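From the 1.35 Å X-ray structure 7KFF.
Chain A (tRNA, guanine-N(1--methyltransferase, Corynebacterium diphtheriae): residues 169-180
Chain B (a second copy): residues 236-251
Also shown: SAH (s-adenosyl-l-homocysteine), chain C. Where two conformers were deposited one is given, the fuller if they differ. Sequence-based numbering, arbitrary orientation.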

# COMPACT_ATOMS: atom_id res chain seq x y z
N TYR A 169 0.11 2.16 16.92
CA TYR A 169 -0.37 3.19 17.84
C TYR A 169 -0.09 4.55 17.20
O TYR A 169 -0.45 4.78 16.05
CB TYR A 169 0.21 2.97 19.23
CG TYR A 169 0.15 1.51 19.64
CD1 TYR A 169 -1.00 0.74 19.45
CD2 TYR A 169 1.27 0.89 20.18
CE1 TYR A 169 -1.04 -0.60 19.82
CE2 TYR A 169 1.24 -0.43 20.57
CZ TYR A 169 0.09 -1.18 20.37
OH TYR A 169 0.06 -2.50 20.73
N GLU A 170 0.51 5.48 17.95
CA GLU A 170 0.83 6.78 17.37
C GLU A 170 2.12 6.76 16.57
O GLU A 170 2.45 7.74 15.89
CB GLU A 170 0.95 7.83 18.47
CG GLU A 170 -0.33 8.06 19.25
CD GLU A 170 -1.50 8.42 18.34
OE1 GLU A 170 -2.49 7.65 18.31
OE2 GLU A 170 -1.42 9.47 17.67
N GLY A 171 2.85 5.65 16.63
CA GLY A 171 4.12 5.53 15.94
C GLY A 171 5.27 5.38 16.91
O GLY A 171 5.09 5.07 18.09
N ILE A 172 6.46 5.63 16.41
CA ILE A 172 7.70 5.42 17.14
C ILE A 172 8.25 6.77 17.57
O ILE A 172 8.26 7.73 16.79
CB ILE A 172 8.71 4.68 16.23
CG1 ILE A 172 8.15 3.31 15.79
CG2 ILE A 172 10.05 4.54 16.94
CD1 ILE A 172 9.01 2.63 14.76
N ASP A 173 8.72 6.86 18.81
CA ASP A 173 9.37 8.08 19.29
C ASP A 173 10.39 8.55 18.26
O ASP A 173 11.26 7.79 17.83
CB ASP A 173 10.07 7.78 20.62
CG ASP A 173 10.71 9.00 21.28
OD1 ASP A 173 11.66 9.56 20.72
OD2 ASP A 173 10.28 9.35 22.40
N GLN A 174 10.30 9.82 17.87
CA GLN A 174 11.09 10.31 16.74
C GLN A 174 12.58 10.24 17.00
O GLN A 174 13.38 10.16 16.06
CB GLN A 174 10.66 11.74 16.39
CG GLN A 174 11.22 12.22 15.08
CD GLN A 174 10.63 11.49 13.90
OE1 GLN A 174 9.49 11.05 13.94
NE2 GLN A 174 11.42 11.35 12.83
N ARG A 175 13.00 10.28 18.27
CA ARG A 175 14.43 10.21 18.55
C ARG A 175 15.03 8.88 18.11
O ARG A 175 16.23 8.82 17.81
CB ARG A 175 14.69 10.41 20.03
CG ARG A 175 14.33 11.82 20.46
CD ARG A 175 14.37 11.94 21.99
NE ARG A 175 13.33 11.11 22.59
CZ ARG A 175 13.19 10.93 23.90
NH1 ARG A 175 14.02 11.53 24.73
NH2 ARG A 175 12.19 10.18 24.34
N VAL A 176 14.22 7.82 18.04
CA VAL A 176 14.72 6.54 17.54
C VAL A 176 15.21 6.70 16.12
O VAL A 176 16.27 6.17 15.75
CB VAL A 176 13.60 5.48 17.60
CG1 VAL A 176 14.05 4.23 16.87
CG2 VAL A 176 13.22 5.19 19.05
N ILE A 177 14.42 7.40 15.30
CA ILE A 177 14.73 7.63 13.89
C ILE A 177 15.99 8.46 13.76
O ILE A 177 16.86 8.15 12.94
CB ILE A 177 13.53 8.29 13.20
CG1 ILE A 177 12.38 7.32 12.95
CG2 ILE A 177 13.94 8.84 11.82
CD1 ILE A 177 11.73 6.79 14.15
N GLU A 178 16.12 9.52 14.57
CA GLU A 178 17.31 10.35 14.46
C GLU A 178 18.55 9.59 14.93
O GLU A 178 19.59 9.62 14.26
CB GLU A 178 17.13 11.62 15.29
CG GLU A 178 15.90 12.45 14.90
CD GLU A 178 15.82 12.79 13.41
OE1 GLU A 178 16.88 12.92 12.75
OE2 GLU A 178 14.67 12.94 12.91
N ASP A 179 18.46 8.93 16.09
CA ASP A 179 19.60 8.16 16.59
C ASP A 179 20.00 7.05 15.63
O ASP A 179 21.19 6.73 15.52
CB ASP A 179 19.25 7.58 17.95
CG ASP A 179 20.35 6.74 18.51
OD1 ASP A 179 21.33 7.32 19.02
OD2 ASP A 179 20.23 5.50 18.47
N ALA A 180 19.03 6.45 14.93
CA ALA A 180 19.33 5.35 14.02
C ALA A 180 20.24 5.78 12.89
O ALA A 180 20.91 4.94 12.29
CB ALA A 180 18.03 4.78 13.45
N SAH C . -1.48 9.30 14.31
CA SAH C . -0.72 8.80 13.18
CB SAH C . -1.17 7.37 12.94
CG SAH C . -0.09 6.31 13.08
SD SAH C . -0.80 4.89 12.27
C SAH C . -0.92 9.58 11.89
O SAH C . -2.03 9.65 11.37
OXT SAH C . 0.03 10.13 11.34
C5' SAH C . 0.25 3.65 13.02
C4' SAH C . 1.38 3.17 12.14
O4' SAH C . 0.89 2.57 10.94
C3' SAH C . 2.39 4.23 11.66
O3' SAH C . 3.27 4.59 12.66
C2' SAH C . 3.03 3.49 10.48
O2' SAH C . 3.96 2.53 10.92
C1' SAH C . 1.83 2.77 9.90
N9 SAH C . 1.16 3.55 8.84
C8 SAH C . -0.09 4.13 8.89
N7 SAH C . -0.37 4.67 7.69
C5 SAH C . 0.71 4.46 6.88
C6 SAH C . 0.98 4.80 5.56
N6 SAH C . 0.13 5.50 4.77
N1 SAH C . 2.19 4.41 5.02
C2 SAH C . 3.08 3.69 5.77
N3 SAH C . 2.82 3.35 7.07
C4 SAH C . 1.66 3.73 7.59
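Chain B (236-251) GPSYTKPREWRGLEVP

Chain A runs as a loop from Y169(A) to D173(A) and then turns into a helix that begins around Q174(A). Chain B lies over the loop-helix junction and along one side of the helix as far as D179(A). It first passes as an extended segment, P237(B) to T240(B), beside D173(A) and Q174(A). A cis peptide bond precedes P242(B). The chain then forms a short hairpin, with strands 244-245 and 248-249 joined by a type I' turn from W245(B) to L248(B). R246(B) and G247(B) take the positive phi angles of that turn. In each part chain B is met in falling number as chain A rises. By nearest CA atoms, D173(A) pairs with Y239(B) and Q174(A) with P237(B), then R175(A) with L248(B) and D179(A) with R246(B). The two stretches bury 740 Å² between them.

Y169(A) does not touch this stretch of chain B. It belongs to the ligand side, where Y169(A) O is 3.3 Å from C5' of SAH. E170(A) OE2 accepts a weak hydrogen bond of 3.4 Å from SAH N. The same residue reaches chain B loosely, with E170(A) CB 4.4 Å from S238(B) OG. G171(A) makes no contact with this stretch of chain B, and G171(A) CA is 3.5 Å from SAH O3'. The I172(A) side chain points away from chain B. Its carbonyl instead takes part in a water link: water 1 lies 2.8 Å from I172(A) O and accepts from S238(B) N at 3.0 Å.

D173(A) is the N-cap of the helix and makes the closest CA pairing, with D173(A) CA 4.5 Å from Y239(B) CA. D173(A) OD1 caps R175(A) N at 2.9 Å. D173(A) OD2 accepts from T240(B) N at 2.9 Å in a nearly straight hydrogen bond. One carboxylate thus caps the helix and holds the extended segment. D173(A) CA also makes a CA-H...O contact of 3.4 Å with S238(B) O. Q174(A) N donates a hydrogen bond of 3.0 Å to the same S238(B) O. Q174(A) CB packs on P237(B) CB at 3.5 Å.

R175(A) has the largest covered area, 167 Å². D173(A) steadies its guanidinium from within chain A: R175(A) NE donates to D173(A) OD1 at 2.9 Å, and R175(A) NH2 forms a salt bridge with D173(A) OD2 at 2.8 Å. The group ends among chain B carbonyls. R175(A) NH1 and NH2 both donate to P242(B) O at 2.9 Å, and R175(A) NH1 also donates to L248(B) O at 3.1 Å. W245(B) CB lies over one face of the guanidinium and V250(B) CG1 over the opposite face. The Y239(B) ring presents its edge to the aliphatic part of the arginine, with Y239(B) CE1 3.9 Å from R175(A) CG.

The helix also packs on the hairpin. R175(A) O lies at the edge of the W245(B) ring, 3.6 Å from W245(B) CZ3. V176(A) CG2 is 4.3 Å from W245(B) CH2. I177(A) does not touch this stretch of chain B. E178(A) CB is 4.2 Å from L248(B) CD1. One turn on from R175(A), D179(A) closes the contact with a salt bridge from D179(A) OD2 to R246(B) NH1 at 2.8 Å. Water 2 donates to D179(A) OD1 at 2.7 Å and to R246(B) O at 2.8 Å, a second link to the same residue.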

# COMPACT_ATOMS: atom_id res chain seq x y z
N GLY B 236 3.10 15.60 12.78
CA GLY B 236 4.45 15.79 13.25
C GLY B 236 4.92 14.64 14.13
O GLY B 236 4.24 13.62 14.34
N PRO B 237 6.14 14.79 14.65
CA PRO B 237 6.73 13.73 15.47
C PRO B 237 6.07 13.59 16.83
O PRO B 237 5.45 14.53 17.36
CB PRO B 237 8.19 14.17 15.64
CG PRO B 237 8.13 15.66 15.46
CD PRO B 237 7.07 15.92 14.44
N SER B 238 6.22 12.39 17.40
CA SER B 238 5.74 12.08 18.74
C SER B 238 6.89 11.61 19.61
O SER B 238 7.90 11.11 19.11
CB SER B 238 4.69 10.98 18.70
OG SER B 238 3.55 11.39 17.97
N TYR B 239 6.71 11.75 20.92
CA TYR B 239 7.74 11.42 21.89
C TYR B 239 7.11 10.81 23.13
O TYR B 239 5.98 11.15 23.48
CB TYR B 239 8.51 12.69 22.32
CG TYR B 239 9.15 13.44 21.18
CD1 TYR B 239 10.42 13.11 20.75
CD2 TYR B 239 8.46 14.43 20.50
CE1 TYR B 239 11.00 13.77 19.69
CE2 TYR B 239 9.05 15.11 19.44
CZ TYR B 239 10.31 14.77 19.04
OH TYR B 239 10.89 15.41 17.97
N THR B 240 7.87 9.95 23.81
CA THR B 240 7.49 9.40 25.11
C THR B 240 8.71 9.37 26.02
O THR B 240 9.80 9.80 25.64
CB THR B 240 6.78 8.04 24.94
OG1 THR B 240 6.24 7.64 26.21
CG2 THR B 240 7.72 6.98 24.44
N LYS B 241 8.51 8.88 27.24
CA LYS B 241 9.60 8.84 28.21
C LYS B 241 10.73 7.95 27.69
O LYS B 241 10.48 6.98 26.97
CB LYS B 241 9.08 8.28 29.53
CG LYS B 241 8.04 9.16 30.21
CD LYS B 241 7.54 8.50 31.50
CE LYS B 241 6.32 9.21 32.05
NZ LYS B 241 5.08 8.95 31.24
N PRO B 242 11.98 8.24 28.05
CA PRO B 242 12.42 9.28 29.00
C PRO B 242 12.60 10.66 28.37
O PRO B 242 12.63 10.80 27.14
CB PRO B 242 13.76 8.73 29.49
CG PRO B 242 14.31 8.04 28.29
CD PRO B 242 13.11 7.39 27.62
N ARG B 243 12.72 11.68 29.22
CA ARG B 243 12.92 13.04 28.73
C ARG B 243 14.18 13.16 27.90
O ARG B 243 14.21 13.90 26.91
CB ARG B 243 12.97 14.01 29.91
CG ARG B 243 11.65 14.12 30.62
CD ARG B 243 11.62 15.27 31.59
NE ARG B 243 10.28 15.48 32.10
CZ ARG B 243 9.89 16.58 32.75
NH1 ARG B 243 10.75 17.56 32.95
NH2 ARG B 243 8.65 16.68 33.18
N GLU B 244 15.24 12.46 28.29
CA GLU B 244 16.51 12.50 27.57
C GLU B 244 16.96 11.07 27.30
O GLU B 244 16.99 10.25 28.22
CB GLU B 244 17.57 13.27 28.37
CG GLU B 244 18.90 13.31 27.66
CD GLU B 244 20.01 14.05 28.40
OE1 GLU B 244 19.72 15.00 29.16
OE2 GLU B 244 21.18 13.68 28.20
N TRP B 245 17.32 10.80 26.04
CA TRP B 245 17.67 9.45 25.60
C TRP B 245 18.76 9.56 24.55
O TRP B 245 18.56 10.25 23.54
CB TRP B 245 16.47 8.72 25.06
CG TRP B 245 16.73 7.35 24.54
CD1 TRP B 245 16.89 6.21 25.27
CD2 TRP B 245 16.85 6.97 23.18
NE1 TRP B 245 17.10 5.14 24.44
CE2 TRP B 245 17.08 5.58 23.14
CE3 TRP B 245 16.78 7.67 21.97
CZ2 TRP B 245 17.20 4.87 21.95
CZ3 TRP B 245 16.90 6.96 20.79
CH2 TRP B 245 17.13 5.58 20.79
N ARG B 246 19.90 8.91 24.78
CA ARG B 246 21.00 8.93 23.82
C ARG B 246 21.35 10.36 23.40
O ARG B 246 21.61 10.66 22.24
CB ARG B 246 20.75 7.99 22.63
CG ARG B 246 20.65 6.54 23.05
CD ARG B 246 20.58 5.61 21.87
NE ARG B 246 20.50 4.22 22.31
CZ ARG B 246 20.56 3.16 21.50
NH1 ARG B 246 20.68 3.32 20.20
NH2 ARG B 246 20.49 1.95 22.00
N GLY B 247 21.36 11.26 24.38
CA GLY B 247 21.72 12.63 24.14
C GLY B 247 20.65 13.49 23.49
O GLY B 247 20.89 14.67 23.22
N LEU B 248 19.46 12.94 23.26
CA LEU B 248 18.38 13.63 22.57
C LEU B 248 17.26 13.93 23.56
O LEU B 248 16.69 13.01 24.16
CB LEU B 248 17.88 12.77 21.41
CG LEU B 248 18.96 12.47 20.37
CD1 LEU B 248 18.43 11.49 19.33
CD2 LEU B 248 19.44 13.74 19.69
N GLU B 249 16.93 15.20 23.69
CA GLU B 249 15.91 15.63 24.64
C GLU B 249 14.58 15.83 23.92
O GLU B 249 14.53 16.29 22.78
CB GLU B 249 16.28 16.96 25.28
CG GLU B 249 17.47 16.92 26.18
CD GLU B 249 17.70 18.26 26.88
OE1 GLU B 249 18.87 18.68 26.99
OE2 GLU B 249 16.71 18.90 27.30
N VAL B 250 13.50 15.46 24.60
CA VAL B 250 12.17 15.77 24.06
C VAL B 250 11.98 17.29 24.07
O VAL B 250 12.47 17.96 25.00
CB VAL B 250 11.08 15.08 24.88
CG1 VAL B 250 11.35 13.58 24.97
CG2 VAL B 250 10.97 15.72 26.26
N PRO B 251 11.32 17.87 23.08
CA PRO B 251 11.11 19.32 23.08
C PRO B 251 10.56 19.82 24.40
O PRO B 251 9.58 19.30 24.93
CB PRO B 251 10.12 19.53 21.93
CG PRO B 251 10.40 18.39 21.00
CD PRO B 251 10.74 17.22 21.89
O HOH W 1 7.52 10.26 15.76
O HOH W 2 21.74 9.90 19.55